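Possible metal-dependent hydrolase (Veillonella parvula, PDB 3RPC) binds two zinc ions and is probably a metal-dependent hydrolase of the metallo-beta-lactamase superfamily, although its substrate is not known. Local coordinates at residues Asp34-Phe39 and Thr73-Trp78; Val68-Thr71 and His77-Asp80; Thr169-Asp174 and Gly211-Arg216; Lys177-Phe182 and Val215-Ala220; Asp239-Ile244 and Val253-Asp258. One frame throughout, in Å; residues are numbered along the deposited sequence.

Contact 1. Residues Asp34-Phe39 and Thr73-Trp78. With ZN (zinc ion), chain F; ZN (zinc ion), chain E.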
# COMPACT_ATOMS: atom_id res chain seq x y z
N ASP A 34 -29.28 -3.41 -16.45
CA ASP A 34 -28.84 -3.55 -17.84
C ASP A 34 -28.45 -2.24 -18.53
O ASP A 34 -28.37 -2.18 -19.76
CB ASP A 34 -29.88 -4.33 -18.67
CG ASP A 34 -29.91 -5.81 -18.31
OD1 ASP A 34 -29.00 -6.26 -17.58
OD2 ASP A 34 -30.83 -6.52 -18.76
N THR A 35 -28.17 -1.21 -17.75
CA THR A 35 -27.75 0.07 -18.30
C THR A 35 -26.48 -0.02 -19.14
O THR A 35 -26.29 0.73 -20.09
CB THR A 35 -27.61 1.14 -17.19
OG1 THR A 35 -28.91 1.40 -16.63
CG2 THR A 35 -27.03 2.43 -17.73
N TYR A 36 -25.61 -0.97 -18.80
CA TYR A 36 -24.29 -1.05 -19.42
C TYR A 36 -24.02 -2.43 -20.01
O TYR A 36 -24.55 -3.43 -19.53
CB TYR A 36 -23.21 -0.74 -18.39
CG TYR A 36 -23.29 0.66 -17.82
CD1 TYR A 36 -22.86 1.75 -18.57
CD2 TYR A 36 -23.78 0.88 -16.54
CE1 TYR A 36 -22.92 3.03 -18.06
CE2 TYR A 36 -23.84 2.17 -16.02
CZ TYR A 36 -23.42 3.23 -16.79
OH TYR A 36 -23.48 4.51 -16.29
N PRO A 37 -23.17 -2.48 -21.05
CA PRO A 37 -22.64 -3.76 -21.54
C PRO A 37 -21.70 -4.29 -20.48
O PRO A 37 -21.22 -3.51 -19.67
CB PRO A 37 -21.81 -3.35 -22.77
CG PRO A 37 -22.17 -1.93 -23.06
CD PRO A 37 -22.59 -1.33 -21.76
N GLY A 38 -21.41 -5.59 -20.50
CA GLY A 38 -20.42 -6.15 -19.59
C GLY A 38 -19.06 -5.52 -19.83
O GLY A 38 -18.78 -5.04 -20.93
N PHE A 39 -18.20 -5.53 -18.81
CA PHE A 39 -16.86 -4.96 -18.93
C PHE A 39 -16.08 -5.66 -20.04
O PHE A 39 -16.03 -6.89 -20.09
CB PHE A 39 -16.08 -5.06 -17.62
CG PHE A 39 -16.59 -4.15 -16.53
CD1 PHE A 39 -16.48 -2.78 -16.64
CD2 PHE A 39 -17.18 -4.69 -15.39
CE1 PHE A 39 -16.96 -1.95 -15.63
CE2 PHE A 39 -17.65 -3.87 -14.38
CZ PHE A 39 -17.54 -2.49 -14.50
N THR A 73 -13.07 4.98 -8.14
CA THR A 73 -14.07 5.47 -9.09
C THR A 73 -14.30 4.55 -10.28
O THR A 73 -14.74 4.99 -11.34
CB THR A 73 -13.76 6.90 -9.55
OG1 THR A 73 -12.46 6.96 -10.13
CG2 THR A 73 -13.85 7.85 -8.36
N HIS A 74 -14.03 3.26 -10.10
CA HIS A 74 -14.51 2.28 -11.07
C HIS A 74 -16.04 2.40 -11.17
O HIS A 74 -16.72 2.70 -10.18
CB HIS A 74 -14.13 0.86 -10.65
CG HIS A 74 -12.74 0.47 -11.04
ND1 HIS A 74 -12.15 -0.70 -10.62
CD2 HIS A 74 -11.83 1.09 -11.83
CE1 HIS A 74 -10.93 -0.78 -11.12
NE2 HIS A 74 -10.72 0.29 -11.87
N LEU A 75 -16.56 2.14 -12.36
CA LEU A 75 -17.99 2.27 -12.65
C LEU A 75 -18.88 1.59 -11.62
O LEU A 75 -19.93 2.14 -11.24
CB LEU A 75 -18.30 1.70 -14.05
CG LEU A 75 -19.76 1.73 -14.51
CD1 LEU A 75 -20.23 3.16 -14.59
CD2 LEU A 75 -19.90 1.04 -15.85
N ASP A 76 -18.50 0.39 -11.19
CA ASP A 76 -19.34 -0.39 -10.28
C ASP A 76 -19.24 0.06 -8.83
O ASP A 76 -19.76 -0.61 -7.94
CB ASP A 76 -19.08 -1.89 -10.43
CG ASP A 76 -17.65 -2.27 -10.10
OD1 ASP A 76 -16.73 -1.64 -10.65
OD2 ASP A 76 -17.45 -3.22 -9.29
N HIS A 77 -18.58 1.21 -8.61
CA HIS A 77 -18.51 1.85 -7.29
C HIS A 77 -18.89 3.33 -7.31
O HIS A 77 -19.02 3.94 -6.26
CB HIS A 77 -17.10 1.68 -6.71
CG HIS A 77 -16.72 0.25 -6.53
ND1 HIS A 77 -16.70 -0.36 -5.30
CD2 HIS A 77 -16.42 -0.71 -7.43
CE1 HIS A 77 -16.39 -1.64 -5.45
NE2 HIS A 77 -16.20 -1.87 -6.73
N TRP A 78 -19.06 3.89 -8.50
CA TRP A 78 -19.32 5.32 -8.66
C TRP A 78 -19.76 5.55 -10.09
O TRP A 78 -18.96 5.43 -11.03
CB TRP A 78 -18.05 6.14 -8.37
CG TRP A 78 -18.24 7.63 -8.45
CD1 TRP A 78 -17.72 8.48 -9.39
CD2 TRP A 78 -18.99 8.44 -7.55
NE1 TRP A 78 -18.11 9.77 -9.13
CE2 TRP A 78 -18.90 9.77 -8.00
CE3 TRP A 78 -19.75 8.17 -6.40
CZ2 TRP A 78 -19.53 10.83 -7.34
CZ3 TRP A 78 -20.38 9.21 -5.75
CH2 TRP A 78 -20.27 10.53 -6.23
ZN ZN F . -15.55 -3.64 -7.88
ZN ZN E . -12.81 -1.94 -8.76
O HOH W 1 -14.54 -2.49 -9.61
O HOH W 2 -14.56 -5.59 -9.21

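Contact 2. Residues Val68-Thr71 and His77-Asp80. With ZN (zinc ion), chain F.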
# COMPACT_ATOMS: atom_id res chain seq x y z
N VAL A 68 -20.90 10.29 1.96
CA VAL A 68 -20.64 9.24 1.00
C VAL A 68 -19.17 8.84 1.11
O VAL A 68 -18.31 9.68 1.33
CB VAL A 68 -20.94 9.72 -0.43
CG1 VAL A 68 -20.82 8.58 -1.42
CG2 VAL A 68 -22.34 10.31 -0.52
N VAL A 69 -18.91 7.54 0.99
CA VAL A 69 -17.54 7.03 0.97
C VAL A 69 -17.35 6.35 -0.38
O VAL A 69 -18.11 5.46 -0.73
CB VAL A 69 -17.29 6.00 2.09
CG1 VAL A 69 -15.92 5.33 1.92
CG2 VAL A 69 -17.40 6.67 3.45
N VAL A 70 -16.35 6.80 -1.13
CA VAL A 70 -16.08 6.27 -2.45
C VAL A 70 -14.67 5.70 -2.43
O VAL A 70 -13.68 6.44 -2.42
CB VAL A 70 -16.20 7.39 -3.51
CG1 VAL A 70 -15.99 6.84 -4.91
CG2 VAL A 70 -17.57 8.06 -3.41
N THR A 71 -14.56 4.37 -2.41
CA THR A 71 -13.25 3.73 -2.26
C THR A 71 -12.38 3.87 -3.50
O THR A 71 -11.14 3.84 -3.40
CB THR A 71 -13.36 2.24 -1.88
OG1 THR A 71 -13.99 1.51 -2.94
CG2 THR A 71 -14.12 2.07 -0.57
N HIS A 77 -18.58 1.21 -8.61
CA HIS A 77 -18.51 1.85 -7.29
C HIS A 77 -18.89 3.33 -7.31
O HIS A 77 -19.02 3.94 -6.26
CB HIS A 77 -17.10 1.68 -6.71
CG HIS A 77 -16.72 0.25 -6.53
ND1 HIS A 77 -16.70 -0.36 -5.30
CD2 HIS A 77 -16.42 -0.71 -7.43
CE1 HIS A 77 -16.39 -1.64 -5.45
NE2 HIS A 77 -16.20 -1.87 -6.73
N TRP A 78 -19.06 3.89 -8.50
CA TRP A 78 -19.32 5.32 -8.66
C TRP A 78 -19.76 5.55 -10.09
O TRP A 78 -18.96 5.43 -11.03
CB TRP A 78 -18.05 6.14 -8.37
CG TRP A 78 -18.24 7.63 -8.45
CD1 TRP A 78 -17.72 8.48 -9.39
CD2 TRP A 78 -18.99 8.44 -7.55
NE1 TRP A 78 -18.11 9.77 -9.13
CE2 TRP A 78 -18.90 9.77 -8.00
CE3 TRP A 78 -19.75 8.17 -6.40
CZ2 TRP A 78 -19.53 10.83 -7.34
CZ3 TRP A 78 -20.38 9.21 -5.75
CH2 TRP A 78 -20.27 10.53 -6.23
N ASP A 79 -21.04 5.83 -10.29
CA ASP A 79 -21.55 5.92 -11.66
C ASP A 79 -22.33 7.21 -11.92
O ASP A 79 -22.58 7.99 -11.00
CB ASP A 79 -22.36 4.67 -12.04
CG ASP A 79 -23.73 4.62 -11.38
OD1 ASP A 79 -23.92 5.21 -10.29
OD2 ASP A 79 -24.62 3.94 -11.96
N ASP A 80 -22.68 7.42 -13.19
CA ASP A 80 -23.42 8.62 -13.58
C ASP A 80 -24.72 8.77 -12.80
O ASP A 80 -25.07 9.88 -12.40
CB ASP A 80 -23.70 8.60 -15.08
CG ASP A 80 -22.51 9.03 -15.91
OD1 ASP A 80 -21.56 9.61 -15.33
OD2 ASP A 80 -22.52 8.80 -17.14
ZN ZN F . -15.55 -3.64 -7.88
O HOH W 1 -14.54 -2.49 -9.61
O HOH W 2 -14.56 -5.59 -9.21

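Contact 3. Residues Thr169-Asp174 and Gly211-Arg216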
# COMPACT_ATOMS: atom_id res chain seq x y z
N THR A 169 -9.67 -5.38 -3.25
CA THR A 169 -8.28 -5.82 -3.13
C THR A 169 -8.26 -7.33 -3.03
O THR A 169 -9.22 -7.95 -2.57
CB THR A 169 -7.61 -5.19 -1.89
OG1 THR A 169 -6.25 -5.65 -1.78
CG2 THR A 169 -8.37 -5.53 -0.61
N VAL A 170 -7.17 -7.91 -3.50
CA VAL A 170 -6.86 -9.30 -3.18
C VAL A 170 -6.21 -9.36 -1.80
O VAL A 170 -5.95 -8.34 -1.18
CB VAL A 170 -5.95 -9.94 -4.25
CG1 VAL A 170 -6.58 -9.83 -5.63
CG2 VAL A 170 -4.54 -9.31 -4.24
N TRP A 171 -5.96 -10.56 -1.29
CA TRP A 171 -5.36 -10.68 0.04
C TRP A 171 -3.88 -10.32 -0.01
O TRP A 171 -3.08 -11.06 -0.57
CB TRP A 171 -5.54 -12.09 0.58
CG TRP A 171 -5.29 -12.18 2.04
CD1 TRP A 171 -4.08 -12.09 2.67
CD2 TRP A 171 -6.27 -12.36 3.06
NE1 TRP A 171 -4.25 -12.20 4.03
CE2 TRP A 171 -5.59 -12.38 4.30
CE3 TRP A 171 -7.65 -12.53 3.05
CZ2 TRP A 171 -6.25 -12.55 5.51
CZ3 TRP A 171 -8.31 -12.71 4.26
CH2 TRP A 171 -7.61 -12.71 5.48
N THR A 172 -3.52 -9.18 0.57
CA THR A 172 -2.12 -8.76 0.63
C THR A 172 -1.74 -8.44 2.07
O THR A 172 -2.57 -8.54 2.98
CB THR A 172 -1.89 -7.47 -0.17
OG1 THR A 172 -2.54 -6.38 0.49
CG2 THR A 172 -2.41 -7.60 -1.60
N SER A 173 -0.49 -8.04 2.30
CA SER A 173 -0.07 -7.65 3.63
C SER A 173 -0.81 -6.42 4.14
O SER A 173 -0.86 -6.18 5.34
CB SER A 173 1.44 -7.42 3.68
OG SER A 173 2.13 -8.64 3.43
N ASP A 174 -1.38 -5.63 3.23
CA ASP A 174 -2.14 -4.46 3.67
C ASP A 174 -3.38 -4.90 4.44
O ASP A 174 -3.81 -4.23 5.39
CB ASP A 174 -2.53 -3.58 2.48
CG ASP A 174 -1.37 -2.71 2.00
OD1 ASP A 174 -0.52 -2.33 2.83
OD2 ASP A 174 -1.31 -2.40 0.79
N GLY A 211 -12.69 -18.03 3.91
CA GLY A 211 -12.22 -19.04 4.84
C GLY A 211 -11.05 -18.50 5.65
O GLY A 211 -10.96 -18.72 6.86
N ARG A 212 -10.16 -17.78 4.98
CA ARG A 212 -8.96 -17.27 5.65
C ARG A 212 -9.34 -16.21 6.66
O ARG A 212 -8.74 -16.12 7.74
CB ARG A 212 -7.96 -16.71 4.63
CG ARG A 212 -6.58 -16.41 5.20
CD ARG A 212 -5.64 -15.85 4.15
NE ARG A 212 -5.53 -16.74 2.99
CZ ARG A 212 -5.98 -16.43 1.77
NH1 ARG A 212 -6.53 -15.24 1.55
NH2 ARG A 212 -5.86 -17.30 0.78
N MSE A 213 -10.34 -15.40 6.33
CA MSE A 213 -10.76 -14.35 7.25
C MSE A 213 -11.33 -14.92 8.54
O MSE A 213 -11.14 -14.35 9.63
CB MSE A 213 -11.81 -13.42 6.60
CG MSE A 213 -12.10 -12.14 7.38
SE MSE A 213 -10.52 -10.99 7.42
CE MSE A 213 -10.56 -10.33 5.62
N VAL A 214 -12.04 -16.03 8.44
CA VAL A 214 -12.63 -16.66 9.60
C VAL A 214 -11.55 -17.21 10.53
O VAL A 214 -11.67 -17.15 11.75
CB VAL A 214 -13.62 -17.77 9.20
CG1 VAL A 214 -14.01 -18.61 10.40
CG2 VAL A 214 -14.86 -17.14 8.54
N VAL A 215 -10.47 -17.73 9.93
CA VAL A 215 -9.34 -18.20 10.72
C VAL A 215 -8.64 -17.02 11.39
O VAL A 215 -8.29 -17.08 12.58
CB VAL A 215 -8.33 -18.96 9.85
CG1 VAL A 215 -7.06 -19.28 10.64
CG2 VAL A 215 -8.97 -20.24 9.30
N ARG A 216 -8.44 -15.94 10.64
CA ARG A 216 -7.70 -14.81 11.20
C ARG A 216 -8.48 -14.09 12.30
O ARG A 216 -7.90 -13.68 13.31
CB ARG A 216 -7.29 -13.81 10.11
CG ARG A 216 -6.20 -12.83 10.55
CD ARG A 216 -4.83 -13.50 10.62
NE ARG A 216 -4.30 -13.78 9.29
CZ ARG A 216 -4.29 -14.98 8.73
NH1 ARG A 216 -3.81 -15.13 7.50
NH2 ARG A 216 -4.75 -16.04 9.39

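Contact 4. Residues Lys177-Phe182 and Val215-Ala220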
# COMPACT_ATOMS: atom_id res chain seq x y z
N LYS A 177 -2.15 -6.14 7.81
CA LYS A 177 -1.85 -4.96 8.60
C LYS A 177 -3.10 -4.37 9.23
O LYS A 177 -3.13 -4.12 10.44
CB LYS A 177 -1.13 -3.90 7.76
CG LYS A 177 0.34 -4.21 7.52
CD LYS A 177 0.92 -3.26 6.49
CE LYS A 177 2.43 -3.47 6.29
NZ LYS A 177 2.96 -2.38 5.41
N ALA A 178 -4.14 -4.17 8.43
CA ALA A 178 -5.36 -3.58 8.97
C ALA A 178 -5.99 -4.48 10.03
O ALA A 178 -6.45 -4.00 11.06
CB ALA A 178 -6.36 -3.28 7.86
N LEU A 179 -6.00 -5.78 9.77
CA LEU A 179 -6.61 -6.73 10.69
C LEU A 179 -5.94 -6.72 12.06
O LEU A 179 -6.60 -6.70 13.09
CB LEU A 179 -6.59 -8.15 10.10
CG LEU A 179 -7.51 -8.38 8.89
CD1 LEU A 179 -7.27 -9.75 8.28
CD2 LEU A 179 -8.98 -8.22 9.26
N LEU A 180 -4.61 -6.72 12.06
CA LEU A 180 -3.89 -6.78 13.33
C LEU A 180 -3.88 -5.43 14.05
O LEU A 180 -4.04 -5.37 15.27
CB LEU A 180 -2.47 -7.30 13.10
CG LEU A 180 -1.60 -7.46 14.36
CD1 LEU A 180 -2.18 -8.51 15.30
CD2 LEU A 180 -0.17 -7.81 13.99
N ARG A 181 -3.72 -4.35 13.29
CA ARG A 181 -3.63 -3.03 13.91
C ARG A 181 -4.94 -2.55 14.51
O ARG A 181 -4.94 -1.93 15.57
CB ARG A 181 -3.12 -2.00 12.90
CG ARG A 181 -1.68 -2.24 12.52
CD ARG A 181 -1.27 -1.48 11.28
NE ARG A 181 0.09 -1.87 10.88
CZ ARG A 181 0.76 -1.32 9.89
NH1 ARG A 181 0.21 -0.35 9.16
NH2 ARG A 181 1.99 -1.75 9.60
N PHE A 182 -6.05 -2.85 13.85
CA PHE A 182 -7.33 -2.27 14.24
C PHE A 182 -8.36 -3.28 14.75
O PHE A 182 -9.43 -2.89 15.24
CB PHE A 182 -7.90 -1.43 13.08
CG PHE A 182 -6.92 -0.42 12.57
CD1 PHE A 182 -6.49 0.61 13.38
CD2 PHE A 182 -6.42 -0.51 11.28
CE1 PHE A 182 -5.57 1.53 12.92
CE2 PHE A 182 -5.51 0.41 10.81
CZ PHE A 182 -5.08 1.44 11.63
N VAL A 215 -10.47 -17.73 9.93
CA VAL A 215 -9.34 -18.20 10.72
C VAL A 215 -8.64 -17.02 11.39
O VAL A 215 -8.29 -17.08 12.58
CB VAL A 215 -8.33 -18.96 9.85
CG1 VAL A 215 -7.06 -19.28 10.64
CG2 VAL A 215 -8.97 -20.24 9.30
N ARG A 216 -8.44 -15.94 10.64
CA ARG A 216 -7.70 -14.81 11.20
C ARG A 216 -8.48 -14.09 12.30
O ARG A 216 -7.90 -13.68 13.31
CB ARG A 216 -7.29 -13.81 10.11
CG ARG A 216 -6.20 -12.83 10.55
CD ARG A 216 -4.83 -13.50 10.62
NE ARG A 216 -4.30 -13.78 9.29
CZ ARG A 216 -4.29 -14.98 8.73
NH1 ARG A 216 -3.81 -15.13 7.50
NH2 ARG A 216 -4.75 -16.04 9.39
N LYS A 217 -9.79 -13.96 12.11
CA LYS A 217 -10.64 -13.21 13.03
C LYS A 217 -11.87 -14.02 13.40
O LYS A 217 -12.97 -13.75 12.91
CB LYS A 217 -11.05 -11.88 12.39
CG LYS A 217 -9.88 -10.92 12.17
CD LYS A 217 -9.29 -10.48 13.51
CE LYS A 217 -8.20 -9.45 13.34
NZ LYS A 217 -7.46 -9.21 14.61
N PRO A 218 -11.68 -15.03 14.27
CA PRO A 218 -12.77 -15.96 14.60
C PRO A 218 -13.97 -15.32 15.29
O PRO A 218 -15.04 -15.92 15.31
CB PRO A 218 -12.10 -16.95 15.57
CG PRO A 218 -10.65 -16.80 15.35
CD PRO A 218 -10.42 -15.38 14.95
N GLU A 219 -13.81 -14.13 15.85
CA GLU A 219 -14.92 -13.49 16.55
C GLU A 219 -15.59 -12.39 15.74
O GLU A 219 -16.58 -11.81 16.19
CB GLU A 219 -14.46 -12.94 17.90
CG GLU A 219 -14.05 -14.04 18.87
CD GLU A 219 -12.90 -13.63 19.76
OE1 GLU A 219 -11.87 -14.34 19.76
OE2 GLU A 219 -13.01 -12.60 20.46
N ALA A 220 -15.06 -12.09 14.56
CA ALA A 220 -15.60 -11.02 13.74
C ALA A 220 -16.87 -11.46 13.03
O ALA A 220 -17.04 -12.64 12.70
CB ALA A 220 -14.57 -10.52 12.73

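Contact 5. Residues Asp239-Ile244 and Val253-Asp258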
# COMPACT_ATOMS: atom_id res chain seq x y z
N ASP A 239 -22.71 -19.66 -4.62
CA ASP A 239 -21.38 -20.26 -4.46
C ASP A 239 -20.86 -20.05 -3.04
O ASP A 239 -20.33 -20.98 -2.41
CB ASP A 239 -20.38 -19.66 -5.45
CG ASP A 239 -20.76 -19.91 -6.90
OD1 ASP A 239 -21.60 -20.79 -7.17
OD2 ASP A 239 -20.19 -19.22 -7.78
N VAL A 240 -21.00 -18.84 -2.52
CA VAL A 240 -20.48 -18.56 -1.19
C VAL A 240 -21.28 -19.33 -0.15
O VAL A 240 -20.72 -19.87 0.81
CB VAL A 240 -20.49 -17.05 -0.89
CG1 VAL A 240 -20.24 -16.81 0.60
CG2 VAL A 240 -19.44 -16.35 -1.73
N ARG A 241 -22.60 -19.40 -0.34
CA ARG A 241 -23.44 -20.13 0.61
C ARG A 241 -23.07 -21.62 0.70
O ARG A 241 -23.01 -22.18 1.81
CB ARG A 241 -24.92 -19.93 0.29
CG ARG A 241 -25.34 -18.51 0.65
CD ARG A 241 -26.69 -18.15 0.11
NE ARG A 241 -27.07 -16.83 0.59
CZ ARG A 241 -27.90 -16.01 -0.05
NH1 ARG A 241 -28.44 -16.38 -1.20
NH2 ARG A 241 -28.17 -14.82 0.47
N LYS A 242 -22.76 -22.24 -0.44
CA LYS A 242 -22.33 -23.64 -0.43
C LYS A 242 -21.02 -23.79 0.33
O LYS A 242 -20.84 -24.71 1.14
CB LYS A 242 -22.16 -24.15 -1.87
CG LYS A 242 -21.75 -25.64 -1.93
CD LYS A 242 -21.82 -26.22 -3.34
CE LYS A 242 -20.83 -25.57 -4.29
NZ LYS A 242 -20.76 -26.32 -5.60
N PHE A 243 -20.10 -22.87 0.09
CA PHE A 243 -18.78 -22.92 0.69
C PHE A 243 -18.86 -22.76 2.20
O PHE A 243 -18.25 -23.53 2.95
CB PHE A 243 -17.91 -21.83 0.07
CG PHE A 243 -16.54 -21.71 0.68
CD1 PHE A 243 -15.51 -22.51 0.23
CD2 PHE A 243 -16.29 -20.78 1.68
CE1 PHE A 243 -14.24 -22.39 0.78
CE2 PHE A 243 -15.02 -20.67 2.25
CZ PHE A 243 -14.00 -21.47 1.79
N ILE A 244 -19.59 -21.75 2.67
CA ILE A 244 -19.64 -21.54 4.12
C ILE A 244 -20.41 -22.64 4.84
O ILE A 244 -20.09 -23.00 5.97
CB ILE A 244 -20.16 -20.11 4.49
CG1 ILE A 244 -21.60 -19.90 4.04
CG2 ILE A 244 -19.20 -19.05 3.90
CD1 ILE A 244 -22.16 -18.51 4.40
N VAL A 253 -20.20 -15.88 8.84
CA VAL A 253 -20.28 -15.19 7.55
C VAL A 253 -21.71 -14.95 7.11
O VAL A 253 -22.47 -15.90 6.89
CB VAL A 253 -19.58 -16.00 6.43
CG1 VAL A 253 -19.63 -15.22 5.11
CG2 VAL A 253 -18.14 -16.32 6.83
N ALA A 254 -22.07 -13.68 6.96
CA ALA A 254 -23.38 -13.30 6.44
C ALA A 254 -23.28 -13.03 4.95
O ALA A 254 -22.27 -12.50 4.47
CB ALA A 254 -23.90 -12.06 7.15
N VAL A 255 -24.32 -13.41 4.21
CA VAL A 255 -24.41 -13.13 2.79
C VAL A 255 -25.74 -12.40 2.57
O VAL A 255 -26.75 -13.01 2.22
CB VAL A 255 -24.38 -14.42 1.95
CG1 VAL A 255 -24.34 -14.09 0.46
CG2 VAL A 255 -23.17 -15.28 2.34
N PRO A 256 -25.75 -11.08 2.80
CA PRO A 256 -27.04 -10.39 2.76
C PRO A 256 -27.62 -10.27 1.36
O PRO A 256 -26.89 -10.14 0.39
CB PRO A 256 -26.71 -8.99 3.30
CG PRO A 256 -25.24 -8.81 2.94
CD PRO A 256 -24.65 -10.18 3.18
N GLU A 257 -28.95 -10.33 1.28
CA GLU A 257 -29.62 -10.02 0.03
C GLU A 257 -29.57 -8.52 -0.22
O GLU A 257 -29.35 -7.73 0.70
CB GLU A 257 -31.09 -10.46 0.11
CG GLU A 257 -31.28 -11.95 0.34
CD GLU A 257 -30.79 -12.80 -0.81
OE1 GLU A 257 -30.71 -12.31 -1.95
OE2 GLU A 257 -30.48 -13.98 -0.57
N ASP A 258 -29.79 -8.13 -1.46
CA ASP A 258 -29.93 -6.72 -1.78
C ASP A 258 -31.10 -6.17 -0.98
O ASP A 258 -32.20 -6.72 -1.06
CB ASP A 258 -30.20 -6.54 -3.28
CG ASP A 258 -28.97 -6.83 -4.14
OD1 ASP A 258 -27.89 -7.15 -3.60
OD2 ASP A 258 -29.10 -6.73 -5.38

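Contact 1. Residues Asp34-Phe39 and Thr73-Trp78
The Y36 ring has a methyl group on each face: CD2 of L75 lies over the centre of one, 3.9 Å from the ring centroid and 8° off the normal, and CG2 of neighbouring T35 sits over the other, toward the rim. The first is a CH-pi contact, and the other branch of L75 reaches further along the same ring, with CD1 3.9 Å from Y36 CZ. With its CG anti to the backbone N (chi1 179°), L75 holds out both methyls, and CD2 also approaches F39, meeting CE1 at 4.2 Å. Residues 73-78 hold all but the first histidine of the HxHxDH motif of the metallo-beta-lactamase fold (H72, H74, D76, H77), which shares two zinc ions with H132, D168 and H226. The F39 ring stands at 71° to the carboxylate of D76, its CZ 4.0 Å from OD1. That oxygen accepts a 2.6 Å hydrogen bond from the water bridging the zinc ions, while D76 OD2 binds one of them at 2.4 Å.

Contact 2. Residues Val68-Thr71 and His77-Asp80
V68, on strand 67-69, turns its CB toward W78 and brings CG1 to 4.4 Å from CZ3 of the indole, a loose apolar contact. Two residues on, V70 packs more closely. Its CG2 lies 3.7 Å from W78 CE3 and nearly as near CZ3, while CG1, anti to the backbone N (chi1 -177°), approaches W78 CB; the two side chains cross at about a right angle. I103 of helix 97-105 touches both, and the indole NE1 is hydrogen-bonded to Q106. T71 OG1 stands 4.1 Å from H77 ND1, and the two do not bond directly: both are hydrogen-bonded to OD2 of D27. This joins the strand and the residues after it to the metal-binding loop of the metallo-beta-lactamase fold. The ring of H77 is thus held at both nitrogens, by D27 at ND1 and by zinc at NE2, so that D27 acts as a second-shell residue fixing its rotation and would be expected to make the imidazole a stronger electron donor to the metal.

Contact 3. Residues Thr169-Asp174 and Gly211-Arg216
R212 runs over one face of the W171 indole, in the opposite direction to it. Its CD sits over the six-membered ring, 3.6 Å from the centroid and 15° off the normal, a CH-pi contact. A bend at chi3 (-55°) then carries the guanidinium over the five-membered ring, where CZ is 4.5 Å from the centroid in a cation-pi pair. The planes stand 75° apart, so the guanidinium presents an edge to the indole, with NH1 3.3 Å from CD2; D209 forms a salt bridge with the same nitrogen. One residue on, selenomethionine M213 approaches the six-membered ring obliquely: CE is 3.5 Å from CZ3, and SE makes a Met-aromatic contact 5.0 Å from the centroid. This helix, 207-216, is thereby joined to the loop that follows zinc ligand D168 and leads into helix 173-182. Further along, R216 brings NH1 to 4.1 Å from W171 CZ2. E176 bonds both W171 NE1 and R216 NE, and V135 of the second subunit packs on the indole.

Contact 4. Residues Lys177-Phe182 and Val215-Ala220
L179 and K217 mark the closest approach of the two backbones, their CA atoms 8.0 Å apart. Residues 177-182 are the final turns of a helix, whereas the chain at 215-220 leaves its helix at K217 and folds into a type I beta turn. The side chain of K217 runs back along L179 in the opposite direction, with CE 3.8 Å from L179 CB and CG 4.1 Å from CD2. Bent at chi2 (-65°) and extended beyond, it brings NZ to 3.1 Å from L179 O, a weak hydrogen bond; D183, just past the helix, gives the same ammonium a salt bridge. L179 CD1 meets the aliphatic part of R216, 4.0 Å from CG, the two side chains crossing at about a right angle. I187 of strand 186-190 lies against both L179 and K217, and A139 of the second subunit packs on R216. Such packing between the ends of successive helices on one side of a sheet belongs to the layered alpha/beta architecture of the metallo-beta-lactamase fold.

Contact 5. Residues Asp239-Ile244 and Val253-Asp258
Residues 239-244 of helix 237-246 approach the chain at 253-258 with R241 near V255 and I244 near V253, CA to CA 7.4 and 7.2 Å. V255 is held by three side chains: its CG2 meets V240 CG1 at 3.7 Å and I244 CD1 at 4.0 Å, while CB and CG1 are crossed at a slant by the end of R241. I244 also spreads over V253, its CG2 4.0 Å from CB. R241 runs extended from CG to NE past V255, and NH2 at its end has two acceptors. V255 O takes a 2.9 Å hydrogen bond from R241 NH2 with an N-H...O angle of 142°, tilted 22° from the carbonyl plane. E257 OE2 forms a 2.7 Å salt bridge with R241 NH2, approached from above its carboxylate plane, and NH1 adds a weak bond to the same oxygen. Helix 237-246 is the crossover of a beta-alpha-beta unit between strands 221-225 and 253-254; I210 of helix 207-216 packs against V240 and V253, and A254 pairs through its backbone with strand 221-225.

In the fold
From the N terminus, contact 1 brings the loop after strand 22-26 onto the metal-binding loop, across 33 intervening residues. Contact 2 closes a much shorter turn that begins inside that span, at strand 67-69, and ends on the same loop; the two share H77 and W78 and one zinc ion. Contacts 3 and 4 join helix 173-182, or the loop leading into it, to helix 207-216 and its end, meeting through L179 and sharing R216 beside the second subunit; they cross, contact 4 opening after contact 3 and ending beyond it. Contact 5 follows, closing a short helix-to-strand connection, and touches contact 3 where V214 meets V253. Contacts 1 and 3 lie on opposite sides of the chain's centre.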